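Local atomic coordinates of putative phosphohydrolase (PDB entry 3M1T), a protein that is a putative phosphohydrolase whose helical HDOD domain suggests a part in signal transduction, though its substrate and mechanism remain unassigned. Residues 99-103 against 104-108; 135-138 against 139-142; 157-161 against 162-166. One frame throughout, in Å; residues are numbered along the deposited sequence.

Interaction 1 of 3, residues 99-103 against 104-108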
ATOM      1  N   GLU A  99     -15.451  10.172  -4.089  0.50 23.82           N
ATOM      2  CA  GLU A  99     -16.390  10.831  -3.167  0.50 23.19           C
ATOM      3  C   GLU A  99     -16.150  10.371  -1.751  0.50 24.41           C
ATOM      4  O   GLU A  99     -15.983   9.173  -1.493  0.50 23.36           O
ATOM      5  CB  GLU A  99     -17.857  10.555  -3.550  0.50 22.87           C
ATOM      6  CG  GLU A  99     -18.918  10.862  -2.450  0.50 20.02           C
ATOM      7  CD  GLU A  99     -19.172  12.355  -2.214  0.50 17.31           C
ATOM      8  OE1 GLU A  99     -18.638  13.150  -2.965  0.50 11.69           O
ATOM      9  OE2 GLU A  99     -19.901  12.715  -1.270  0.50 13.77           O
ATOM     10  N   GLY A 100     -16.139  11.328  -0.827  1.00 24.97           N
ATOM     11  CA  GLY A 100     -15.958  11.049   0.581  1.00 26.23           C
ATOM     12  C   GLY A 100     -14.531  10.804   1.059  1.00 27.15           C
ATOM     13  O   GLY A 100     -14.324  10.470   2.238  1.00 28.42           O
ATOM     14  N   PHE A 101     -13.548  10.963   0.180  1.00 26.48           N
ATOM     15  CA  PHE A 101     -12.159  10.778   0.575  1.00 26.41           C
ATOM     16  C   PHE A 101     -11.371  12.017   0.322  1.00 25.22           C
ATOM     17  O   PHE A 101     -11.486  12.611  -0.732  1.00 27.09           O
ATOM     18  CB  PHE A 101     -11.503   9.629  -0.211  1.00 26.53           C
ATOM     19  CG  PHE A 101     -11.972   8.288   0.231  1.00 26.83           C
ATOM     20  CD1 PHE A 101     -13.125   7.746  -0.306  1.00 30.05           C
ATOM     21  CD2 PHE A 101     -11.284   7.580   1.205  1.00 25.44           C
ATOM     22  CE1 PHE A 101     -13.593   6.502   0.120  1.00 29.84           C
ATOM     23  CE2 PHE A 101     -11.738   6.330   1.629  1.00 26.70           C
ATOM     24  CZ  PHE A 101     -12.902   5.807   1.093  1.00 27.61           C
ATOM     25  N   ASP A 102     -10.544  12.378   1.290  1.00 25.17           N
ATOM     26  CA  ASP A 102      -9.497  13.340   1.038  1.00 26.28           C
ATOM     27  C   ASP A 102      -8.301  12.525   0.658  1.00 25.61           C
ATOM     28  O   ASP A 102      -7.806  11.734   1.458  1.00 26.07           O
ATOM     29  CB  ASP A 102      -9.112  14.160   2.257  1.00 26.61           C
ATOM     30  CG  ASP A 102      -8.041  15.185   1.912  1.00 30.16           C
ATOM     31  OD1 ASP A 102      -8.397  16.224   1.312  1.00 37.37           O
ATOM     32  OD2 ASP A 102      -6.848  14.945   2.182  1.00 31.75           O
ATOM     33  N   LEU A 103      -7.808  12.735  -0.533  1.00 25.14           N
ATOM     34  CA  LEU A 103      -6.700  11.933  -1.002  1.00 24.73           C
ATOM     35  C   LEU A 103      -5.367  12.188  -0.239  1.00 22.53           C
ATOM     36  O   LEU A 103      -4.631  11.234  -0.015  1.00 18.99           O
ATOM     37  CB  LEU A 103      -6.584  12.027  -2.539  1.00 25.81           C
ATOM     38  CG  LEU A 103      -7.695  11.260  -3.325  1.00 28.60           C
ATOM     39  CD1 LEU A 103      -7.564  11.354  -4.828  1.00 29.53           C
ATOM     40  CD2 LEU A 103      -7.755   9.793  -2.926  1.00 31.38           C
ATOM     41  N   ALA A 104      -5.063  13.429   0.205  1.00 20.62           N
ATOM     42  CA  ALA A 104      -3.900  13.624   1.084  1.00 18.33           C
ATOM     43  C   ALA A 104      -3.986  12.762   2.343  1.00 17.17           C
ATOM     44  O   ALA A 104      -2.981  12.201   2.773  1.00 17.60           O
ATOM     45  CB  ALA A 104      -3.725  15.124   1.486  1.00 18.99           C
ATOM     46  N   ASP A 105      -5.168  12.668   2.948  0.50 16.99           N
ATOM     47  CA  ASP A 105      -5.352  11.854   4.153  0.50 16.99           C
ATOM     48  C   ASP A 105      -5.273  10.350   3.805  0.50 16.38           C
ATOM     49  O   ASP A 105      -4.647   9.574   4.535  0.50 15.86           O
ATOM     50  CB  ASP A 105      -6.699  12.141   4.848  0.50 17.55           C
ATOM     51  CG  ASP A 105      -6.760  13.520   5.533  0.50 19.06           C
ATOM     52  OD1 ASP A 105      -5.753  14.247   5.612  0.50 19.89           O
ATOM     53  OD2 ASP A 105      -7.857  13.867   6.002  0.50 20.41           O
ATOM     54  N   PHE A 106      -5.935   9.961   2.720  1.00 15.80           N
ATOM     55  CA  PHE A 106      -5.938   8.553   2.254  1.00 15.28           C
ATOM     56  C   PHE A 106      -4.520   8.118   2.025  1.00 14.36           C
ATOM     57  O   PHE A 106      -4.067   7.093   2.547  1.00 13.91           O
ATOM     58  CB  PHE A 106      -6.730   8.365   0.959  1.00 15.73           C
ATOM     59  CG  PHE A 106      -6.634   6.961   0.405  1.00 15.70           C
ATOM     60  CD1 PHE A 106      -7.464   5.941   0.860  1.00 16.90           C
ATOM     61  CD2 PHE A 106      -5.659   6.663  -0.523  1.00 13.63           C
ATOM     62  CE1 PHE A 106      -7.337   4.647   0.348  1.00 16.57           C
ATOM     63  CE2 PHE A 106      -5.494   5.371  -1.000  1.00 16.55           C
ATOM     64  CZ  PHE A 106      -6.342   4.370  -0.569  1.00 13.56           C
ATOM     65  N   TRP A 107      -3.810   8.876   1.191  1.00 13.83           N
ATOM     66  CA  TRP A 107      -2.430   8.485   0.882  1.00 13.55           C
ATOM     67  C   TRP A 107      -1.505   8.639   2.071  1.00 12.97           C
ATOM     68  O   TRP A 107      -0.593   7.855   2.240  1.00 12.73           O
ATOM     69  CB  TRP A 107      -1.910   9.254  -0.345  1.00 13.80           C
ATOM     70  CG  TRP A 107      -2.555   8.769  -1.593  1.00 13.48           C
ATOM     71  CD1 TRP A 107      -3.373   9.491  -2.401  1.00 15.02           C
ATOM     72  CD2 TRP A 107      -2.454   7.462  -2.198  1.00 12.08           C
ATOM     73  NE1 TRP A 107      -3.801   8.738  -3.469  1.00 15.36           N
ATOM     74  CE2 TRP A 107      -3.279   7.472  -3.348  1.00 14.29           C
ATOM     75  CE3 TRP A 107      -1.795   6.282  -1.862  1.00 12.63           C
ATOM     76  CZ2 TRP A 107      -3.414   6.389  -4.162  1.00 15.49           C
ATOM     77  CZ3 TRP A 107      -1.952   5.201  -2.654  1.00 12.78           C
ATOM     78  CH2 TRP A 107      -2.751   5.236  -3.793  1.00 13.66           C
ATOM     79  N   GLY A 108      -1.739   9.633   2.912  1.00 13.34           N
ATOM     80  CA  GLY A 108      -0.953   9.742   4.136  1.00 12.50           C
ATOM     81  C   GLY A 108      -1.028   8.462   4.966  1.00 12.47           C
ATOM     82  O   GLY A 108      -0.005   7.971   5.476  1.00 11.11           O
TER
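Asp102 turns its carboxylate back over the first turn of helix 103-124, and OD2 accepts from Asp105 N at 2.9 Å. Two features shape this bond: CG lies anti to the backbone N (chi1 -178°), and OD2 uses the lone pair facing away from its sister oxygen. Aspartate suits the site because its short side chain reaches a backbone N-H that no preceding turn can satisfy. Its carboxylate would probably also interact favourably with the positive end of the helix dipole. The backbone carries the helix onward, with Phe106 N bonded to Asp102 O and Trp107 N to Leu103 O at 2.8 Å.

The apolar flank is the more closely packed. Leu103 and Trp107 run side by side, Leu103 CB 4.1 Å from Trp107 CD1, while the Phe106 ring brings CD2 over the centre of one face of the indole. Phe101 only grazes Phe106, CD2 to CD1 at 4.2 Å; it also leans on Glu142, Leu143 and Val146 of helix 140-148, and Phe106 touches Leu143. The solvent flank is looser. There Asp105 brings OD1 to 3.7 Å from Asp102 OD2, a proximity of like charges that exposure to water probably softens. An aspartate N-cap followed by an amphipathic first turn is a classic helix start, here opening a long helix of the all-helical HDOD domain.

Interaction 2 of 3, residues 135-138 against 139-142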
ATOM      1  N   GLY A 135       2.338  -1.993   0.986  1.00  9.98           N
ATOM      2  CA  GLY A 135       1.648  -0.939   1.669  1.00 11.65           C
ATOM      3  C   GLY A 135       1.015   0.099   0.747  1.00 10.19           C
ATOM      4  O   GLY A 135      -0.169   0.450   0.933  1.00 11.60           O
ATOM      5  N   ILE A 136       1.748   0.523  -0.276  1.00 11.28           N
ATOM      6  CA  ILE A 136       1.211   1.497  -1.246  1.00 11.46           C
ATOM      7  C   ILE A 136      -0.054   0.991  -1.877  1.00 11.13           C
ATOM      8  O   ILE A 136      -0.980   1.743  -2.060  1.00 11.40           O
ATOM      9  CB  ILE A 136       2.233   1.832  -2.337  1.00 11.71           C
ATOM     10  CG1 ILE A 136       3.391   2.572  -1.712  1.00 11.89           C
ATOM     11  CG2 ILE A 136       1.570   2.593  -3.534  1.00 13.83           C
ATOM     12  CD1 ILE A 136       3.007   3.871  -0.922  1.00 17.41           C
ATOM     13  N   LEU A 137      -0.107  -0.305  -2.156  1.00 10.37           N
ATOM     14  CA  LEU A 137      -1.222  -0.910  -2.909  1.00 10.22           C
ATOM     15  C   LEU A 137      -2.379  -1.373  -2.020  1.00 10.79           C
ATOM     16  O   LEU A 137      -3.456  -1.691  -2.522  1.00 10.98           O
ATOM     17  CB  LEU A 137      -0.722  -2.126  -3.681  1.00 10.34           C
ATOM     18  CG  LEU A 137       0.280  -1.844  -4.771  1.00 10.38           C
ATOM     19  CD1 LEU A 137       0.907  -3.168  -5.343  1.00 10.41           C
ATOM     20  CD2 LEU A 137      -0.349  -0.967  -5.879  1.00 12.79           C
ATOM     21  N   HIS A 138      -2.148  -1.448  -0.703  1.00 10.51           N
ATOM     22  CA  HIS A 138      -3.037  -2.300   0.087  1.00 11.02           C
ATOM     23  C   HIS A 138      -4.478  -1.855   0.205  1.00 10.89           C
ATOM     24  O   HIS A 138      -5.378  -2.702   0.409  1.00 12.05           O
ATOM     25  CB  HIS A 138      -2.474  -2.514   1.521  1.00 10.67           C
ATOM     26  CG  HIS A 138      -2.845  -1.453   2.480  1.00 12.17           C
ATOM     27  ND1 HIS A 138      -2.199  -0.239   2.523  1.00 11.90           N
ATOM     28  CD2 HIS A 138      -3.765  -1.427   3.495  1.00 13.24           C
ATOM     29  CE1 HIS A 138      -2.697   0.480   3.513  1.00 14.21           C
ATOM     30  NE2 HIS A 138      -3.669  -0.209   4.088  1.00 14.55           N
ATOM     31  N   SER A 139      -4.719  -0.551   0.131  1.00 10.92           N
ATOM     32  CA  SER A 139      -6.049  -0.018   0.427  1.00 12.26           C
ATOM     33  C   SER A 139      -6.782   0.477  -0.805  1.00 13.11           C
ATOM     34  O   SER A 139      -7.864   1.064  -0.735  1.00 11.96           O
ATOM     35  CB  SER A 139      -5.946   1.119   1.472  1.00 14.98           C
ATOM     36  OG  SER A 139      -7.213   1.276   2.106  1.00 17.95           O
ATOM     37  N   ILE A 140      -6.225   0.253  -1.989  1.00 10.92           N
ATOM     38  CA  ILE A 140      -6.875   0.790  -3.179  1.00 10.68           C
ATOM     39  C   ILE A 140      -8.252   0.152  -3.439  1.00  9.42           C
ATOM     40  O   ILE A 140      -9.117   0.787  -4.030  1.00 10.32           O
ATOM     41  CB  ILE A 140      -5.985   0.695  -4.389  1.00 11.66           C
ATOM     42  CG1 ILE A 140      -4.711   1.503  -4.097  1.00 11.96           C
ATOM     43  CG2 ILE A 140      -6.690   1.216  -5.654  1.00 12.42           C
ATOM     44  CD1 ILE A 140      -3.584   1.341  -5.170  1.00 14.59           C
ATOM     45  N   GLY A 141      -8.453  -1.086  -3.009  1.00  9.56           N
ATOM     46  CA  GLY A 141      -9.740  -1.753  -3.179  1.00  8.96           C
ATOM     47  C   GLY A 141     -10.870  -0.991  -2.495  1.00  9.28           C
ATOM     48  O   GLY A 141     -11.980  -1.019  -3.010  1.00 10.08           O
ATOM     49  N   GLU A 142     -10.591  -0.342  -1.374  0.50 10.44           N
ATOM     50  CA  GLU A 142     -11.577   0.527  -0.697  0.50 11.21           C
ATOM     51  C   GLU A 142     -12.131   1.549  -1.714  0.50 11.01           C
ATOM     52  O   GLU A 142     -13.353   1.718  -1.921  0.50 11.45           O
ATOM     53  CB  GLU A 142     -10.866   1.244   0.470  0.50 11.53           C
ATOM     54  CG  GLU A 142     -11.761   1.874   1.521  0.50 15.62           C
ATOM     55  CD  GLU A 142     -11.002   2.325   2.772  0.50 17.53           C
ATOM     56  OE1 GLU A 142      -9.756   2.184   2.860  0.50 18.16           O
ATOM     57  OE2 GLU A 142     -11.673   2.834   3.691  0.50 23.16           O
TER
HETATM   58  O   HOH W   1      -3.362   1.803  -0.439  1.00 12.72           O
HETATM   59  O   HOH W   2      -7.271  -3.093  -1.408  1.00 16.94           O
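This is a buried, local contact round a tight turn, where helix 128-137 gives way to helix 140-148 near the centre of the chain. A type I beta turn runs from Leu137 to Ile140, closed by a weak hydrogen bond from Ile140 N to Leu137 O at 3.4 Å. Water reinforces it: one molecule donates to Ile136 O and accepts from Ser139 N at 2.8 Å, and a second joins His138 O to Gly141 N in the same way. His138 O also accepts from Gln202 NE2.

His138 places its CG between the backbone N and the carbonyl carbon (chi1 86°), which folds the imidazole back toward Gly135 in the last turn of helix 128-137. ND1 then donates to Gly135 O at 2.7 Å, almost straight at 175°; the oxygen lies in the ring plane, and the N-H meets a carbonyl lone pair. Gly135 O also accepts from His138 N, so one carbonyl serves two donors; the in-plane ND1 bond is what fixes the turn of the ring. Over one face sits Ser139 CB, a CH-pi contact 3.8 Å from the ring centroid. A leucine in place of His138 would probably leave Gly135 O without its side-chain donor and Ser139 CB without the flat surface it rests on.

Between the two ends of the turn, Leu137 CD2 meets Ile140 CD1 at 4.0 Å, the two branched chains crossing beside Val91 of helix 79-94. Serine, small and polar, fits the partly exposed corner, whereas leucine and isoleucine suit the apolar interior. With water bridging backbone groups outside the helical pattern, this is a compact type I turn between consecutive helices, inside the helical HDOD domain.

Interaction 3 of 3, residues 157-161 against 162-166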
ATOM      1  N   SER A 157     -21.362   1.358   4.583  1.00  7.11           N
ATOM      2  CA  SER A 157     -20.885   2.292   5.623  1.00  8.11           C
ATOM      3  C   SER A 157     -21.919   2.577   6.671  1.00  8.43           C
ATOM      4  O   SER A 157     -21.610   2.657   7.860  1.00  9.49           O
ATOM      5  CB  SER A 157     -20.373   3.584   5.002  1.00  8.46           C
ATOM      6  OG  SER A 157     -19.183   3.298   4.283  1.00 11.89           O
ATOM      7  N   ALA A 158     -23.179   2.659   6.265  1.00  8.96           N
ATOM      8  CA  ALA A 158     -24.239   2.865   7.252  1.00  9.09           C
ATOM      9  C   ALA A 158     -24.352   1.665   8.209  1.00  7.37           C
ATOM     10  O   ALA A 158     -24.510   1.850   9.433  1.00  8.04           O
ATOM     11  CB  ALA A 158     -25.592   3.149   6.546  1.00 10.33           C
ATOM     12  N   ALA A 159     -24.242   0.454   7.656  1.00  6.58           N
ATOM     13  CA  ALA A 159     -24.298  -0.788   8.475  1.00  6.14           C
ATOM     14  C   ALA A 159     -23.087  -0.850   9.434  1.00  5.98           C
ATOM     15  O   ALA A 159     -23.210  -1.209  10.596  1.00  7.28           O
ATOM     16  CB  ALA A 159     -24.365  -2.068   7.583  1.00  5.65           C
ATOM     17  N   VAL A 160     -21.925  -0.465   8.889  1.00  9.15           N
ATOM     18  CA  VAL A 160     -20.719  -0.420   9.682  1.00  9.76           C
ATOM     19  C   VAL A 160     -20.817   0.566  10.831  1.00  9.56           C
ATOM     20  O   VAL A 160     -20.379   0.302  11.966  1.00  9.53           O
ATOM     21  CB  VAL A 160     -19.462  -0.147   8.774  1.00  8.48           C
ATOM     22  CG1 VAL A 160     -18.279   0.130   9.707  1.00 14.85           C
ATOM     23  CG2 VAL A 160     -19.263  -1.296   7.823  1.00  7.88           C
ATOM     24  N   ALA A 161     -21.514   1.672  10.611  1.00  9.82           N
ATOM     25  CA  ALA A 161     -21.742   2.646  11.666  1.00 10.32           C
ATOM     26  C   ALA A 161     -22.600   2.076  12.832  1.00  8.71           C
ATOM     27  O   ALA A 161     -22.521   2.533  13.974  1.00 12.77           O
ATOM     28  CB  ALA A 161     -22.401   3.932  11.084  1.00 10.77           C
ATOM     29  N   ASP A 162     -23.407   1.060  12.519  1.00  8.66           N
ATOM     30  CA  ASP A 162     -24.226   0.334  13.459  1.00  9.75           C
ATOM     31  C   ASP A 162     -23.582  -0.973  13.926  1.00  9.32           C
ATOM     32  O   ASP A 162     -24.233  -1.805  14.532  1.00  9.54           O
ATOM     33  CB  ASP A 162     -25.612   0.048  12.873  1.00 10.27           C
ATOM     34  CG  ASP A 162     -26.519   1.261  12.884  1.00 13.13           C
ATOM     35  OD1 ASP A 162     -26.270   2.203  13.661  1.00 16.79           O
ATOM     36  OD2 ASP A 162     -27.487   1.244  12.115  1.00 15.09           O
ATOM     37  N   GLY A 163     -22.287  -1.117  13.665  1.00  9.21           N
ATOM     38  CA  GLY A 163     -21.529  -2.215  14.234  1.00 10.02           C
ATOM     39  C   GLY A 163     -21.220  -3.382  13.312  1.00  9.15           C
ATOM     40  O   GLY A 163     -20.576  -4.342  13.742  1.00 11.04           O
ATOM     41  N   ALA A 164     -21.654  -3.379  12.053  1.00  9.12           N
ATOM     42  CA  ALA A 164     -21.401  -4.506  11.185  1.00  8.05           C
ATOM     43  C   ALA A 164     -19.927  -4.484  10.755  1.00  9.82           C
ATOM     44  O   ALA A 164     -19.298  -3.434  10.777  1.00 10.55           O
ATOM     45  CB  ALA A 164     -22.279  -4.462   9.900  1.00  7.21           C
ATOM     46  N   ASP A 165     -19.417  -5.648  10.371  1.00  9.95           N
ATOM     47  CA  ASP A 165     -18.056  -5.767   9.843  1.00 11.26           C
ATOM     48  C   ASP A 165     -18.046  -5.391   8.395  1.00  9.67           C
ATOM     49  O   ASP A 165     -18.755  -5.988   7.586  1.00 10.64           O
ATOM     50  CB  ASP A 165     -17.627  -7.213  10.003  1.00 12.13           C
ATOM     51  CG  ASP A 165     -16.195  -7.485   9.454  1.00 14.31           C
ATOM     52  OD1 ASP A 165     -15.966  -7.409   8.265  1.00 18.46           O
ATOM     53  OD2 ASP A 165     -15.311  -7.714  10.286  1.00 24.29           O
ATOM     54  N   ARG A 166     -17.237  -4.405   8.022  1.00 10.96           N
ATOM     55  CA  ARG A 166     -17.185  -3.925   6.638  1.00 10.75           C
ATOM     56  C   ARG A 166     -16.880  -5.029   5.614  1.00 11.02           C
ATOM     57  O   ARG A 166     -17.535  -5.139   4.571  1.00 10.97           O
ATOM     58  CB  ARG A 166     -16.194  -2.750   6.495  1.00 11.99           C
ATOM     59  CG  ARG A 166     -16.172  -2.152   5.143  1.00 13.77           C
ATOM     60  CD  ARG A 166     -15.328  -0.865   5.117  1.00 16.18           C
ATOM     61  NE  ARG A 166     -15.764   0.182   6.004  1.00 17.75           N
ATOM     62  CZ  ARG A 166     -16.715   1.053   5.694  1.00 15.93           C
ATOM     63  NH1 ARG A 166     -17.367   0.920   4.539  1.00 20.34           N
ATOM     64  NH2 ARG A 166     -17.037   1.996   6.533  1.00 17.40           N
TER
HETATM   65  O   HOH W   3     -18.474  -1.841  12.683  1.00 23.88           O
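The Arg166 side chain starts out extended, with CG anti to the backbone N (chi1 -176°), then bends at chi3 (-59°), which swings the guanidinium back to Ser157 on the preceding helix. Ser157 sets OG anti to its own carbonyl carbon, beside the backbone N, and meets the group at its edge. NH1 donates to OG at 3.0 Å, with the oxygen only 6° out of the guanidinium plane, while NH2 adds a weak bond to the same atom. Val160 is wedged inside this bend: its CG2 touches Arg166 CB at 3.6 Å and also sits over one guanidinium face, the two side chains crossing at about a right angle. A long arginine is well suited here, since its aliphatic stem packs on valine while its polar end reaches the serine.

The backbone between them ends the helix in a Schellman motif. Ala164 N donates to Ala159 O at 3.0 Å, and Gly163 N to Val160 O at 2.9 Å. Ala159 O takes a further bond from Asp162 N, the two donors arriving from opposite faces of the carbonyl plane. Gly163 fits the C-prime position because its phi is positive, and a CB would be jammed against the preceding carbonyl oxygen. Ala159 CB and Ala164 CB meet at 3.9 Å across the reversal, small methyls that let the chain fold back closely. A water donates to both Val160 O and Ala164 O, joining the last turn to the loop that leaves it.

On the surface of the chain, this short connection ends helix 150-161 and starts helix 166-174, where Asp165 OD1 caps Leu168 N and Met169 packs against both Ala159 and Ala164.

Overall arrangement
Interaction 2 is the buried centre of the set, interaction 1 is partly buried, and interaction 3 lies on the surface, its centre about 20 Å from the centres of the other two. Interactions 1 and 2 touch: Trp107 CZ3 comes within 3.6 Å of Ile136 O, and Phe106 CZ equally near Ser139 O, so the start of helix 103-124 packs on the corner between helices 128-137 and 140-148. Interaction 3 touches neither, but helix 150-161 follows helix 140-148 in the chain. All three deal with helix ends: interaction 1 uses a carboxylate and aromatic rings, interaction 2 a histidine and bound waters, and interaction 3 glycine, small alanines and a partly exposed arginine.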